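PDB 3RI0: BB_2cx5_001, which is designed to present a linear HIV epitope grafted onto a Thermus thermophilus scaffold of the aminoacyl-tRNA editing domain family. Local coordinates for residues F62-K67 with Y114-L119; G41-Q46 with L120-V125. The protein carries 6 engineered substitutions. All coordinates share one frame; numbering follows the deposited sequence.

Interaction 1 of 2, residues F62-K67 with Y114-L119; sequences FLVSGK and YLDEDL
L63 and L115 are paired across two neighbouring strands, and their methyls meet at 4.0 Å between L63 CD1 and L115 CD1, the side chains running obliquely to one another. L119 joins them from the turn after the second strand: its CD1 comes to 4.3 Å from L63 CB, while its CD2 lies 3.8 Å from S65 CA. Helix 140-147 packs on this face, with L143 and L144 touching L115. The opposite face of these two strands carries F62 and Y114, whose rings lie side by side and point the same way. Their planes are only 19° apart but slid so far that there is little overlap, and the closest touch is F62 CE2 to Y114 CD1, 3.7 Å. Matching first torsions (chi1 -64° and -58°) put both CG atoms beside their own backbone N. Helix 72-79 touches both side chains, A75 meeting F62 and L78 meeting Y114. The strands themselves, 59-65 and 113-116, are parallel neighbours in the mixed sheet of the editing-domain fold. L63 bonds through both its backbone N, to Y114 O, and its O, to D116 N at 2.9 Å. Beyond D116 the ladder gives way to a side chain. D116 OD2 takes S65 N at 3.1 Å from above the carboxylate plane, and OD1 accepts D118 N, an Asx turn at the start of the 3-10 segment that begins at E117. N68 ND2 binds both D116 OD2 and D118 OD2. At the outer edge K67 NZ stays 4.6 Å from D118 OD2, not in contact, and any attraction between these opposite charges is probably weak.

Interaction 2 of 2, residues G41-Q46 with L120-V125; sequences GAEVGQ and LGYPEV
Q46 NE2 reaches across to E124 O at 3.0 Å and, in a weak second bond, to E124 OE2, while OE1 of the same amide accepts the backbone N of E43 at 2.8 Å, in the plane of its carbonyl, which holds the amide at its other end. The side chain thus bridges two loops of the editing-domain fold, one leading from helix 33-39 into strand 47-54 and the other into strand 125-128, its parallel neighbour. The bond to E124 O is bent, 140° at the hydrogen. In Q46, chi2 of 175° sets CD anti to CA, and the chain runs extended. Its CG lies over one face of the Y122 ring in a CH-pi contact, 3.5 Å from the centroid and displaced toward the rim, and the amide plane is turned 27° from that of the ring. E43 OE2 sits at the ring edge, near its plane, 3.8 Å from Y122 CE2, with its carboxylate nearly perpendicular to the ring. The phenol end rests on backbone, Y122 OH lying 3.3 Å from G45 CA. Where the two strands set out, Q46 O touches V125 CB at 3.2 Å.

Interactions 1 and 2 sit side by side, their centres about 10 Å apart, and along the chain the first falls between the two segments of the second. The 3-10 turn that ends 114-119 runs straight into 120-125, so one connection serves both. Across the other pair of segments, S65 OG and G45 O are 2.7 Å apart, probably a hydrogen bond that ties the end of strand 59-65 to the short turn 44-46. Nearer the surface, K67 NZ approaches Y122 OH at 3.3 Å, a weak hydrogen bond. L119 CD2, which packs on S65 in interaction 1, also lies 3.7 Å from G45 O.

Interaction 1 of 2, residues F62-K67 with Y114-L119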
ATOM      1  N   PHE A  62      -2.671  -2.864   5.950  1.00 17.48           N
ATOM      2  CA  PHE A  62      -1.332  -2.750   6.513  1.00 16.76           C
ATOM      3  C   PHE A  62      -0.324  -2.317   5.457  1.00 17.81           C
ATOM      4  O   PHE A  62      -0.141  -2.979   4.445  1.00 18.32           O
ATOM      5  CB  PHE A  62      -0.903  -4.071   7.145  1.00 15.04           C
ATOM      6  CG  PHE A  62      -1.752  -4.478   8.317  1.00 14.55           C
ATOM      7  CD1 PHE A  62      -2.899  -5.243   8.126  1.00 14.97           C
ATOM      8  CD2 PHE A  62      -1.411  -4.090   9.611  1.00 14.32           C
ATOM      9  CE1 PHE A  62      -3.707  -5.621   9.212  1.00 15.43           C
ATOM     10  CE2 PHE A  62      -2.210  -4.458  10.711  1.00 16.64           C
ATOM     11  CZ  PHE A  62      -3.357  -5.229  10.505  1.00 15.81           C
ATOM     12  N   LEU A  63       0.323  -1.186   5.709  1.00 17.60           N
ATOM     13  CA  LEU A  63       1.311  -0.632   4.789  1.00 18.71           C
ATOM     14  C   LEU A  63       2.689  -1.039   5.326  1.00 20.77           C
ATOM     15  O   LEU A  63       3.132  -0.549   6.372  1.00 20.17           O
ATOM     16  CB  LEU A  63       1.149   0.884   4.747  1.00 17.85           C
ATOM     17  CG  LEU A  63      -0.320   1.259   4.540  1.00 17.71           C
ATOM     18  CD1 LEU A  63      -0.511   2.751   4.710  1.00 18.72           C
ATOM     19  CD2 LEU A  63      -0.773   0.810   3.158  1.00 18.83           C
ATOM     20  N   VAL A  64       3.355  -1.935   4.602  1.00 20.69           N
ATOM     21  CA  VAL A  64       4.643  -2.467   5.029  1.00 21.37           C
ATOM     22  C   VAL A  64       5.807  -2.080   4.143  1.00 22.37           C
ATOM     23  O   VAL A  64       5.684  -2.014   2.919  1.00 23.62           O
ATOM     24  CB  VAL A  64       4.586  -4.020   5.082  1.00 20.48           C
ATOM     25  CG1 VAL A  64       5.951  -4.591   5.446  1.00 19.36           C
ATOM     26  CG2 VAL A  64       3.533  -4.459   6.083  1.00 20.64           C
ATOM     27  N   SER A  65       6.951  -1.826   4.765  1.00 21.90           N
ATOM     28  CA  SER A  65       8.147  -1.487   4.019  1.00 22.43           C
ATOM     29  C   SER A  65       8.443  -2.648   3.074  1.00 22.99           C
ATOM     30  O   SER A  65       8.176  -3.804   3.395  1.00 23.40           O
ATOM     31  CB  SER A  65       9.326  -1.282   4.969  1.00 21.86           C
ATOM     32  OG  SER A  65      10.532  -1.115   4.242  1.00 22.66           O
ATOM     33  N   GLY A  66       8.988  -2.346   1.906  1.00 22.88           N
ATOM     34  CA  GLY A  66       9.315  -3.405   0.972  1.00 23.51           C
ATOM     35  C   GLY A  66      10.405  -4.333   1.497  1.00 23.77           C
ATOM     36  O   GLY A  66      10.551  -5.449   1.021  1.00 24.84           O
ATOM     37  N   LYS A  67      11.156  -3.892   2.499  1.00 24.92           N
ATOM     38  CA  LYS A  67      12.235  -4.717   3.045  1.00 26.60           C
ATOM     39  C   LYS A  67      11.819  -5.486   4.299  1.00 27.17           C
ATOM     40  O   LYS A  67      12.680  -6.025   5.008  1.00 27.78           O
ATOM     41  CB  LYS A  67      13.437  -3.847   3.402  1.00 25.69           C
ATOM     42  CG  LYS A  67      13.241  -3.134   4.726  1.00 27.05           C
ATOM     43  CD  LYS A  67      14.340  -2.143   5.040  1.00 27.84           C
ATOM     44  CE  LYS A  67      13.926  -1.304   6.230  1.00 28.91           C
ATOM     45  NZ  LYS A  67      14.836  -0.168   6.490  1.00 29.34           N
ATOM     46  N   TYR A 114      -2.779   0.763   9.157  1.00 19.99           N
ATOM     47  CA  TYR A 114      -1.585   0.800   9.992  1.00 20.45           C
ATOM     48  C   TYR A 114      -0.349   0.974   9.121  1.00 20.89           C
ATOM     49  O   TYR A 114      -0.287   0.462   8.002  1.00 21.86           O
ATOM     50  CB  TYR A 114      -1.500  -0.468  10.828  1.00 23.24           C
ATOM     51  CG  TYR A 114      -2.726  -0.637  11.691  1.00 26.96           C
ATOM     52  CD1 TYR A 114      -3.906  -1.164  11.163  1.00 28.05           C
ATOM     53  CD2 TYR A 114      -2.732  -0.204  13.012  1.00 27.86           C
ATOM     54  CE1 TYR A 114      -5.064  -1.258  11.934  1.00 29.25           C
ATOM     55  CE2 TYR A 114      -3.880  -0.289  13.788  1.00 29.62           C
ATOM     56  CZ  TYR A 114      -5.042  -0.813  13.247  1.00 30.37           C
ATOM     57  OH  TYR A 114      -6.171  -0.902  14.025  1.00 31.36           O
ATOM     58  N   LEU A 115       0.640   1.698   9.639  1.00 20.36           N
ATOM     59  CA  LEU A 115       1.857   1.982   8.888  1.00 19.93           C
ATOM     60  C   LEU A 115       3.150   1.540   9.564  1.00 19.90           C
ATOM     61  O   LEU A 115       3.501   2.019  10.643  1.00 18.39           O
ATOM     62  CB  LEU A 115       1.932   3.486   8.596  1.00 20.01           C
ATOM     63  CG  LEU A 115       3.140   4.032   7.820  1.00 21.43           C
ATOM     64  CD1 LEU A 115       2.760   4.251   6.381  1.00 21.82           C
ATOM     65  CD2 LEU A 115       3.584   5.354   8.411  1.00 23.48           C
ATOM     66  N   ASP A 116       3.852   0.633   8.893  1.00 20.83           N
ATOM     67  CA  ASP A 116       5.141   0.092   9.330  1.00 20.77           C
ATOM     68  C   ASP A 116       6.021   1.278   9.695  1.00 22.23           C
ATOM     69  O   ASP A 116       6.394   2.053   8.813  1.00 20.53           O
ATOM     70  CB  ASP A 116       5.775  -0.671   8.156  1.00 19.43           C
ATOM     71  CG  ASP A 116       7.148  -1.258   8.475  1.00 18.90           C
ATOM     72  OD1 ASP A 116       7.836  -0.776   9.407  1.00 16.33           O
ATOM     73  OD2 ASP A 116       7.542  -2.210   7.761  1.00 17.15           O
ATOM     74  N   GLU A 117       6.366   1.409  10.976  1.00 23.17           N
ATOM     75  CA  GLU A 117       7.197   2.538  11.421  1.00 23.71           C
ATOM     76  C   GLU A 117       8.476   2.750  10.619  1.00 23.50           C
ATOM     77  O   GLU A 117       8.981   3.870  10.544  1.00 24.21           O
ATOM     78  CB  GLU A 117       7.533   2.416  12.917  1.00 24.33           C
ATOM     79  CG  GLU A 117       7.997   1.037  13.401  1.00 26.92           C
ATOM     80  CD  GLU A 117       8.357   1.049  14.894  1.00 29.86           C
ATOM     81  OE1 GLU A 117       7.569   1.582  15.711  1.00 28.61           O
ATOM     82  OE2 GLU A 117       9.431   0.523  15.248  1.00 31.18           O
ATOM     83  N   ASP A 118       9.002   1.694  10.006  1.00 24.90           N
ATOM     84  CA  ASP A 118      10.219   1.828   9.208  1.00 25.79           C
ATOM     85  C   ASP A 118      10.026   2.724   7.990  1.00 25.63           C
ATOM     86  O   ASP A 118      10.995   3.250   7.449  1.00 24.98           O
ATOM     87  CB  ASP A 118      10.736   0.457   8.761  1.00 27.03           C
ATOM     88  CG  ASP A 118      11.358  -0.338   9.906  1.00 27.96           C
ATOM     89  OD1 ASP A 118      11.453   0.200  11.036  1.00 29.12           O
ATOM     90  OD2 ASP A 118      11.749  -1.501   9.676  1.00 24.53           O
ATOM     91  N   LEU A 119       8.785   2.902   7.550  1.00 25.32           N
ATOM     92  CA  LEU A 119       8.522   3.756   6.392  1.00 26.05           C
ATOM     93  C   LEU A 119       8.774   5.231   6.713  1.00 25.81           C
ATOM     94  O   LEU A 119       9.145   6.004   5.830  1.00 24.95           O
ATOM     95  CB  LEU A 119       7.083   3.565   5.900  1.00 23.98           C
ATOM     96  CG  LEU A 119       6.795   2.255   5.157  1.00 25.15           C
ATOM     97  CD1 LEU A 119       5.306   2.136   4.859  1.00 23.34           C
ATOM     98  CD2 LEU A 119       7.597   2.223   3.861  1.00 25.50           C
TER

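Interaction 2 of 2, residues G41-Q46 with L120-V125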
ATOM      1  N   GLY A  41      15.094   4.538  -8.865  1.00 25.78           N
ATOM      2  CA  GLY A  41      16.246   4.872  -8.046  1.00 25.36           C
ATOM      3  C   GLY A  41      16.046   4.864  -6.545  1.00 25.74           C
ATOM      4  O   GLY A  41      16.754   5.575  -5.840  1.00 27.06           O
ATOM      5  N   ALA A  42      15.100   4.074  -6.044  1.00 25.38           N
ATOM      6  CA  ALA A  42      14.860   4.014  -4.600  1.00 24.62           C
ATOM      7  C   ALA A  42      15.354   2.690  -4.032  1.00 24.27           C
ATOM      8  O   ALA A  42      15.708   1.779  -4.784  1.00 24.82           O
ATOM      9  CB  ALA A  42      13.366   4.169  -4.314  1.00 22.40           C
ATOM     10  N   GLU A  43      15.407   2.592  -2.705  1.00 24.05           N
ATOM     11  CA  GLU A  43      15.802   1.345  -2.048  1.00 22.62           C
ATOM     12  C   GLU A  43      14.520   0.543  -1.931  1.00 21.85           C
ATOM     13  O   GLU A  43      13.427   1.117  -1.907  1.00 21.79           O
ATOM     14  CB  GLU A  43      16.312   1.586  -0.636  1.00 24.79           C
ATOM     15  CG  GLU A  43      17.683   2.189  -0.524  1.00 30.08           C
ATOM     16  CD  GLU A  43      18.025   2.508   0.920  1.00 33.55           C
ATOM     17  OE1 GLU A  43      18.824   3.443   1.145  1.00 35.94           O
ATOM     18  OE2 GLU A  43      17.492   1.821   1.828  1.00 35.22           O
ATOM     19  N   VAL A  44      14.641  -0.775  -1.836  1.00 19.86           N
ATOM     20  CA  VAL A  44      13.458  -1.603  -1.720  1.00 19.64           C
ATOM     21  C   VAL A  44      12.665  -1.288  -0.448  1.00 18.81           C
ATOM     22  O   VAL A  44      11.454  -1.459  -0.405  1.00 17.63           O
ATOM     23  CB  VAL A  44      13.816  -3.096  -1.735  1.00 19.69           C
ATOM     24  CG1 VAL A  44      14.377  -3.516  -0.388  1.00 20.47           C
ATOM     25  CG2 VAL A  44      12.572  -3.902  -2.089  1.00 19.97           C
ATOM     26  N   GLY A  45      13.348  -0.812   0.585  1.00 18.30           N
ATOM     27  CA  GLY A  45      12.649  -0.482   1.815  1.00 19.28           C
ATOM     28  C   GLY A  45      11.701   0.697   1.665  1.00 19.82           C
ATOM     29  O   GLY A  45      10.840   0.928   2.523  1.00 18.24           O
ATOM     30  N   GLN A  46      11.860   1.446   0.578  1.00 18.66           N
ATOM     31  CA  GLN A  46      11.019   2.603   0.319  1.00 20.25           C
ATOM     32  C   GLN A  46       9.714   2.230  -0.369  1.00 19.66           C
ATOM     33  O   GLN A  46       8.785   3.030  -0.412  1.00 19.30           O
ATOM     34  CB  GLN A  46      11.770   3.641  -0.525  1.00 20.91           C
ATOM     35  CG  GLN A  46      12.846   4.396   0.249  1.00 19.59           C
ATOM     36  CD  GLN A  46      13.655   5.329  -0.642  1.00 23.10           C
ATOM     37  OE1 GLN A  46      14.453   4.875  -1.473  1.00 20.92           O
ATOM     38  NE2 GLN A  46      13.448   6.637  -0.483  1.00 20.89           N
ATOM     39  N   LEU A 120       8.592   5.615   7.975  1.00 27.39           N
ATOM     40  CA  LEU A 120       8.817   7.005   8.380  1.00 28.62           C
ATOM     41  C   LEU A 120      10.316   7.298   8.301  1.00 28.29           C
ATOM     42  O   LEU A 120      10.749   8.444   8.401  1.00 27.68           O
ATOM     43  CB  LEU A 120       8.329   7.238   9.814  1.00 29.49           C
ATOM     44  CG  LEU A 120       6.904   6.826  10.197  1.00 28.97           C
ATOM     45  CD1 LEU A 120       6.659   7.160  11.654  1.00 28.77           C
ATOM     46  CD2 LEU A 120       5.898   7.537   9.324  1.00 29.95           C
ATOM     47  N   GLY A 121      11.097   6.240   8.092  1.00 28.90           N
ATOM     48  CA  GLY A 121      12.540   6.370   8.012  1.00 27.47           C
ATOM     49  C   GLY A 121      13.102   6.998   6.749  1.00 27.75           C
ATOM     50  O   GLY A 121      14.316   7.177   6.641  1.00 27.34           O
ATOM     51  N   TYR A 122      12.252   7.342   5.787  1.00 26.63           N
ATOM     52  CA  TYR A 122      12.755   7.948   4.561  1.00 24.91           C
ATOM     53  C   TYR A 122      12.143   9.306   4.267  1.00 25.22           C
ATOM     54  O   TYR A 122      11.118   9.673   4.839  1.00 26.12           O
ATOM     55  CB  TYR A 122      12.492   7.030   3.369  1.00 23.90           C
ATOM     56  CG  TYR A 122      12.982   5.611   3.530  1.00 22.89           C
ATOM     57  CD1 TYR A 122      12.156   4.627   4.069  1.00 22.85           C
ATOM     58  CD2 TYR A 122      14.259   5.244   3.116  1.00 22.51           C
ATOM     59  CE1 TYR A 122      12.585   3.310   4.180  1.00 21.75           C
ATOM     60  CE2 TYR A 122      14.702   3.931   3.222  1.00 21.83           C
ATOM     61  CZ  TYR A 122      13.852   2.967   3.754  1.00 22.30           C
ATOM     62  OH  TYR A 122      14.249   1.652   3.819  1.00 21.89           O
ATOM     63  N   PRO A 123      12.786  10.078   3.373  1.00 24.96           N
ATOM     64  CA  PRO A 123      12.305  11.406   2.984  1.00 24.93           C
ATOM     65  C   PRO A 123      11.094  11.264   2.061  1.00 24.21           C
ATOM     66  O   PRO A 123      10.294  12.185   1.904  1.00 25.06           O
ATOM     67  CB  PRO A 123      13.521  12.025   2.292  1.00 24.69           C
ATOM     68  CG  PRO A 123      14.235  10.839   1.737  1.00 25.33           C
ATOM     69  CD  PRO A 123      14.154   9.855   2.872  1.00 24.95           C
ATOM     70  N   GLU A 124      10.971  10.096   1.442  1.00 23.18           N
ATOM     71  CA  GLU A 124       9.841   9.812   0.568  1.00 22.46           C
ATOM     72  C   GLU A 124       9.778   8.320   0.279  1.00 20.81           C
ATOM     73  O   GLU A 124      10.792   7.631   0.349  1.00 20.28           O
ATOM     74  CB  GLU A 124       9.940  10.585  -0.749  1.00 24.98           C
ATOM     75  CG  GLU A 124      10.559   9.786  -1.870  1.00 30.30           C
ATOM     76  CD  GLU A 124      11.933  10.258  -2.228  1.00 34.80           C
ATOM     77  OE1 GLU A 124      12.042  11.364  -2.808  1.00 38.81           O
ATOM     78  OE2 GLU A 124      12.904   9.536  -1.927  1.00 37.27           O
ATOM     79  N   VAL A 125       8.582   7.832  -0.045  1.00 19.77           N
ATOM     80  CA  VAL A 125       8.370   6.417  -0.339  1.00 17.06           C
ATOM     81  C   VAL A 125       7.547   6.279  -1.622  1.00 17.30           C
ATOM     82  O   VAL A 125       6.934   7.248  -2.083  1.00 14.80           O
ATOM     83  CB  VAL A 125       7.621   5.707   0.829  1.00 16.41           C
ATOM     84  CG1 VAL A 125       8.525   5.590   2.050  1.00 16.72           C
ATOM     85  CG2 VAL A 125       6.379   6.485   1.198  1.00 17.40           C
TER